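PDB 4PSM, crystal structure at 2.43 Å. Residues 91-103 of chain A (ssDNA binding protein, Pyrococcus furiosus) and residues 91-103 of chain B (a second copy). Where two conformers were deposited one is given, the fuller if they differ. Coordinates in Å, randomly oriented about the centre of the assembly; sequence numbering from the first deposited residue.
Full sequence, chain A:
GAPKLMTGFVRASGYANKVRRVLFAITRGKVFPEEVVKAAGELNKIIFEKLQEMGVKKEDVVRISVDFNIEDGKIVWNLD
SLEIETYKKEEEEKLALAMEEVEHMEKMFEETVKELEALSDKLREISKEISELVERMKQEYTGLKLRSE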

# COMPACT_ATOMS: atom_id res chain seq x y z
N GLU A 91 -49.59 5.91 -11.84
CA GLU A 91 -50.36 5.91 -10.61
C GLU A 91 -49.52 6.36 -9.43
O GLU A 91 -50.04 6.68 -8.36
CB GLU A 91 -50.96 4.52 -10.34
CG GLU A 91 -52.24 4.26 -11.12
CD GLU A 91 -52.38 2.83 -11.58
OE1 GLU A 91 -52.04 1.92 -10.80
OE2 GLU A 91 -52.83 2.62 -12.73
N GLU A 92 -48.21 6.37 -9.63
CA GLU A 92 -47.27 6.70 -8.56
C GLU A 92 -46.14 7.56 -9.12
O GLU A 92 -44.98 7.15 -9.10
CB GLU A 92 -46.71 5.42 -7.95
CG GLU A 92 -47.75 4.60 -7.19
CD GLU A 92 -48.24 5.32 -5.95
OE1 GLU A 92 -47.50 6.19 -5.43
OE2 GLU A 92 -49.37 5.04 -5.50
N GLU A 93 -46.49 8.74 -9.61
CA GLU A 93 -45.50 9.56 -10.29
C GLU A 93 -44.33 9.96 -9.41
O GLU A 93 -43.20 9.96 -9.87
CB GLU A 93 -46.11 10.76 -11.01
CG GLU A 93 -47.01 10.39 -12.17
CD GLU A 93 -48.47 10.28 -11.74
OE1 GLU A 93 -48.73 10.06 -10.54
OE2 GLU A 93 -49.37 10.44 -12.61
N LYS A 94 -44.59 10.27 -8.14
CA LYS A 94 -43.52 10.70 -7.24
C LYS A 94 -42.60 9.56 -6.82
O LYS A 94 -41.38 9.73 -6.80
CB LYS A 94 -44.10 11.44 -6.03
CG LYS A 94 -44.54 12.86 -6.35
CD LYS A 94 -45.26 13.55 -5.19
CE LYS A 94 -46.72 13.10 -5.10
NZ LYS A 94 -47.55 13.60 -6.23
N LEU A 95 -43.18 8.41 -6.51
CA LEU A 95 -42.40 7.22 -6.17
C LEU A 95 -41.51 6.83 -7.34
O LEU A 95 -40.32 6.54 -7.18
CB LEU A 95 -43.33 6.06 -5.82
CG LEU A 95 -42.64 4.77 -5.39
CD1 LEU A 95 -42.04 4.92 -4.00
CD2 LEU A 95 -43.60 3.60 -5.45
N ALA A 96 -42.10 6.83 -8.53
CA ALA A 96 -41.38 6.47 -9.74
C ALA A 96 -40.23 7.43 -9.96
O ALA A 96 -39.13 7.03 -10.33
CB ALA A 96 -42.31 6.47 -10.94
N LEU A 97 -40.49 8.72 -9.74
CA LEU A 97 -39.47 9.73 -9.92
C LEU A 97 -38.33 9.50 -8.94
O LEU A 97 -37.17 9.57 -9.32
CB LEU A 97 -40.06 11.14 -9.74
CG LEU A 97 -39.02 12.28 -9.67
CD1 LEU A 97 -38.05 12.23 -10.85
CD2 LEU A 97 -39.67 13.66 -9.56
N ALA A 98 -38.68 9.22 -7.69
CA ALA A 98 -37.69 9.02 -6.64
C ALA A 98 -36.80 7.81 -6.94
O ALA A 98 -35.59 7.86 -6.70
CB ALA A 98 -38.39 8.85 -5.29
N MSE A 99 -37.40 6.73 -7.44
CA MSE A 99 -36.68 5.51 -7.75
C MSE A 99 -35.75 5.69 -8.93
O MSE A 99 -34.67 5.10 -8.98
CB MSE A 99 -37.65 4.36 -8.03
CG MSE A 99 -38.46 3.95 -6.83
SE MSE A 99 -37.35 3.70 -5.26
CE MSE A 99 -37.37 5.47 -4.48
N GLU A 100 -36.18 6.49 -9.89
CA GLU A 100 -35.33 6.83 -11.02
C GLU A 100 -34.13 7.66 -10.55
O GLU A 100 -33.02 7.51 -11.05
CB GLU A 100 -36.13 7.58 -12.08
CG GLU A 100 -35.33 7.98 -13.31
CD GLU A 100 -36.17 8.77 -14.30
OE1 GLU A 100 -37.36 8.43 -14.48
OE2 GLU A 100 -35.65 9.74 -14.89
N GLU A 101 -34.37 8.54 -9.57
CA GLU A 101 -33.30 9.32 -8.98
C GLU A 101 -32.31 8.40 -8.26
O GLU A 101 -31.11 8.56 -8.38
CB GLU A 101 -33.87 10.36 -8.01
CG GLU A 101 -34.75 11.40 -8.68
CD GLU A 101 -35.32 12.43 -7.72
OE1 GLU A 101 -35.39 12.14 -6.50
OE2 GLU A 101 -35.70 13.52 -8.20
N VAL A 102 -32.83 7.44 -7.50
CA VAL A 102 -31.98 6.48 -6.82
C VAL A 102 -31.12 5.73 -7.82
O VAL A 102 -29.91 5.63 -7.67
CB VAL A 102 -32.81 5.45 -6.03
CG1 VAL A 102 -32.01 4.17 -5.86
CG2 VAL A 102 -33.21 6.04 -4.69
N GLU A 103 -31.77 5.20 -8.85
CA GLU A 103 -31.09 4.46 -9.90
C GLU A 103 -29.94 5.28 -10.48
O GLU A 103 -28.86 4.76 -10.76
CB GLU A 103 -32.09 4.10 -11.00
CG GLU A 103 -31.74 2.86 -11.80
CD GLU A 103 -32.09 1.57 -11.07
OE1 GLU A 103 -32.38 1.62 -9.85
OE2 GLU A 103 -32.07 0.51 -11.73
N GLU B 91 -49.78 11.80 3.24
CA GLU B 91 -50.28 12.02 1.89
C GLU B 91 -49.45 11.27 0.86
O GLU B 91 -49.87 11.11 -0.29
CB GLU B 91 -50.30 13.52 1.57
CG GLU B 91 -51.53 14.22 2.11
CD GLU B 91 -51.26 15.63 2.56
OE1 GLU B 91 -50.48 16.33 1.89
OE2 GLU B 91 -51.81 16.03 3.61
N GLU B 92 -48.27 10.82 1.27
CA GLU B 92 -47.35 10.13 0.38
C GLU B 92 -46.70 8.95 1.10
O GLU B 92 -45.48 8.92 1.30
CB GLU B 92 -46.30 11.11 -0.13
CG GLU B 92 -46.87 12.19 -1.02
CD GLU B 92 -47.36 11.64 -2.35
OE1 GLU B 92 -46.87 10.57 -2.76
OE2 GLU B 92 -48.24 12.26 -2.97
N GLU B 93 -47.54 8.00 1.49
CA GLU B 93 -47.12 6.85 2.27
C GLU B 93 -45.95 6.10 1.64
O GLU B 93 -44.97 5.76 2.31
CB GLU B 93 -48.31 5.91 2.48
CG GLU B 93 -48.96 5.40 1.18
CD GLU B 93 -49.56 6.51 0.32
OE1 GLU B 93 -49.62 6.35 -0.91
OE2 GLU B 93 -49.97 7.55 0.88
N LYS B 94 -46.06 5.85 0.34
CA LYS B 94 -45.08 5.05 -0.38
C LYS B 94 -43.75 5.79 -0.60
O LYS B 94 -42.67 5.23 -0.40
CB LYS B 94 -45.69 4.53 -1.69
CG LYS B 94 -46.64 3.35 -1.46
CD LYS B 94 -47.32 2.89 -2.74
CE LYS B 94 -48.49 3.78 -3.09
NZ LYS B 94 -49.62 3.63 -2.13
N LEU B 95 -43.84 7.05 -1.00
CA LEU B 95 -42.65 7.88 -1.18
C LEU B 95 -41.90 7.99 0.13
O LEU B 95 -40.68 7.87 0.17
CB LEU B 95 -43.05 9.27 -1.66
CG LEU B 95 -41.88 10.24 -1.91
CD1 LEU B 95 -41.13 9.85 -3.18
CD2 LEU B 95 -42.38 11.67 -2.00
N ALA B 96 -42.63 8.25 1.21
CA ALA B 96 -42.03 8.36 2.53
C ALA B 96 -41.34 7.07 2.92
O ALA B 96 -40.25 7.09 3.48
CB ALA B 96 -43.09 8.73 3.56
N LEU B 97 -41.98 5.94 2.63
CA LEU B 97 -41.43 4.64 2.96
C LEU B 97 -40.13 4.43 2.20
O LEU B 97 -39.13 3.98 2.77
CB LEU B 97 -42.43 3.52 2.66
CG LEU B 97 -41.86 2.09 2.73
CD1 LEU B 97 -41.18 1.85 4.07
CD2 LEU B 97 -42.94 1.04 2.48
N ALA B 98 -40.14 4.77 0.92
CA ALA B 98 -38.99 4.57 0.05
C ALA B 98 -37.81 5.41 0.51
O ALA B 98 -36.68 4.96 0.46
CB ALA B 98 -39.36 4.89 -1.39
N MSE B 99 -38.08 6.64 0.94
CA MSE B 99 -37.03 7.56 1.38
C MSE B 99 -36.44 7.11 2.70
O MSE B 99 -35.25 7.29 2.94
CB MSE B 99 -37.58 8.98 1.51
CG MSE B 99 -37.95 9.61 0.19
SE MSE B 99 -36.54 9.42 -1.15
CE MSE B 99 -37.12 7.75 -1.96
N GLU B 100 -37.27 6.54 3.55
CA GLU B 100 -36.80 5.98 4.81
C GLU B 100 -35.91 4.78 4.52
O GLU B 100 -34.90 4.57 5.20
CB GLU B 100 -37.97 5.59 5.70
CG GLU B 100 -37.58 4.99 7.03
CD GLU B 100 -38.80 4.59 7.86
OE1 GLU B 100 -39.79 5.35 7.86
OE2 GLU B 100 -38.76 3.51 8.50
N GLU B 101 -36.28 4.00 3.51
CA GLU B 101 -35.46 2.88 3.08
C GLU B 101 -34.10 3.37 2.57
O GLU B 101 -33.07 2.79 2.91
CB GLU B 101 -36.17 2.06 2.01
CG GLU B 101 -37.47 1.43 2.50
CD GLU B 101 -38.19 0.62 1.43
OE1 GLU B 101 -37.94 0.84 0.22
OE2 GLU B 101 -39.01 -0.25 1.80
N VAL B 102 -34.11 4.42 1.76
CA VAL B 102 -32.88 5.01 1.25
C VAL B 102 -32.00 5.45 2.40
O VAL B 102 -30.82 5.11 2.45
CB VAL B 102 -33.16 6.22 0.35
CG1 VAL B 102 -31.95 7.15 0.32
CG2 VAL B 102 -33.54 5.77 -1.04
N GLU B 103 -32.58 6.21 3.32
CA GLU B 103 -31.88 6.72 4.49
C GLU B 103 -31.22 5.57 5.25
O GLU B 103 -30.09 5.70 5.73
CB GLU B 103 -32.86 7.46 5.40
CG GLU B 103 -32.23 8.52 6.28
CD GLU B 103 -31.97 9.81 5.53
OE1 GLU B 103 -32.00 9.78 4.28
OE2 GLU B 103 -31.74 10.84 6.20
O HOH W 1 -46.25 8.11 -2.98

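No direct hydrogen bond joins these two helices; their polar contacts are two reciprocal salt bridges and a shared water. K94(A) NZ lies 3.6 Å from E92(B) OE2, and E92(A) OE2 lies 3.7 Å from K94(B) NZ, a long pairing. Both OE2 atoms sit too close to a neighbouring lysine carbon in the model, so their placement, and with it the exact length of each salt bridge, is less sure. Each glutamate occupies the N-cap position, and its CA-to-CB bond points sideways; m rotamers at chi1 and chi2 bring the carboxylate nearer the partner chain. Each lysine starts toward the other helix, and its long, flexible chain suits it to reach an acid there. K94(B) NZ also forms a salt bridge within its own chain, 3.0 Å from E93(B) OE1.

Between the two glutamates, water 1 donates to E92(B) OE1 at 2.5 Å and, weakly, to E92(A) OE1 at 3.4 Å, while accepting from L95(B) N at 3.3 Å. It thereby links two like-charged carboxylates and engages an amide in the first turn of the helix, where no preceding turn supplies a carbonyl.

Beyond this polar end the contact is apolar. The helices run nearly parallel, at 20°, with the CA atoms of L95(A) and L95(B) 5.0 Å apart and those of V102(A) and V102(B) 8.3 Å apart; both valines point toward the partner. L95(A) CD1 packs 3.7 Å from A98(B) CB, and A98(A) CB lies 3.6 Å from L95(B) CD1. The small alanine methyls point toward the partner and leave room for the leucine CD1 methyls. The flexible selenomethionines start sideways but bring their ends inward, so that M99(A) CE meets M99(B) CE at 3.4 Å; M99(A) CE also lies 3.7 Å from A98(B) CB, and M99(B) CE 3.7 Å from A98(A) CB. One turn on, V102(A) CG2 meets V102(B) CG2 at 3.7 Å, short branched side chains extending the apolar seam. The two stretches bury 497 Å², both sides summed; L95, A98 and M99 of both chains are buried, which suits their uncharged side chains.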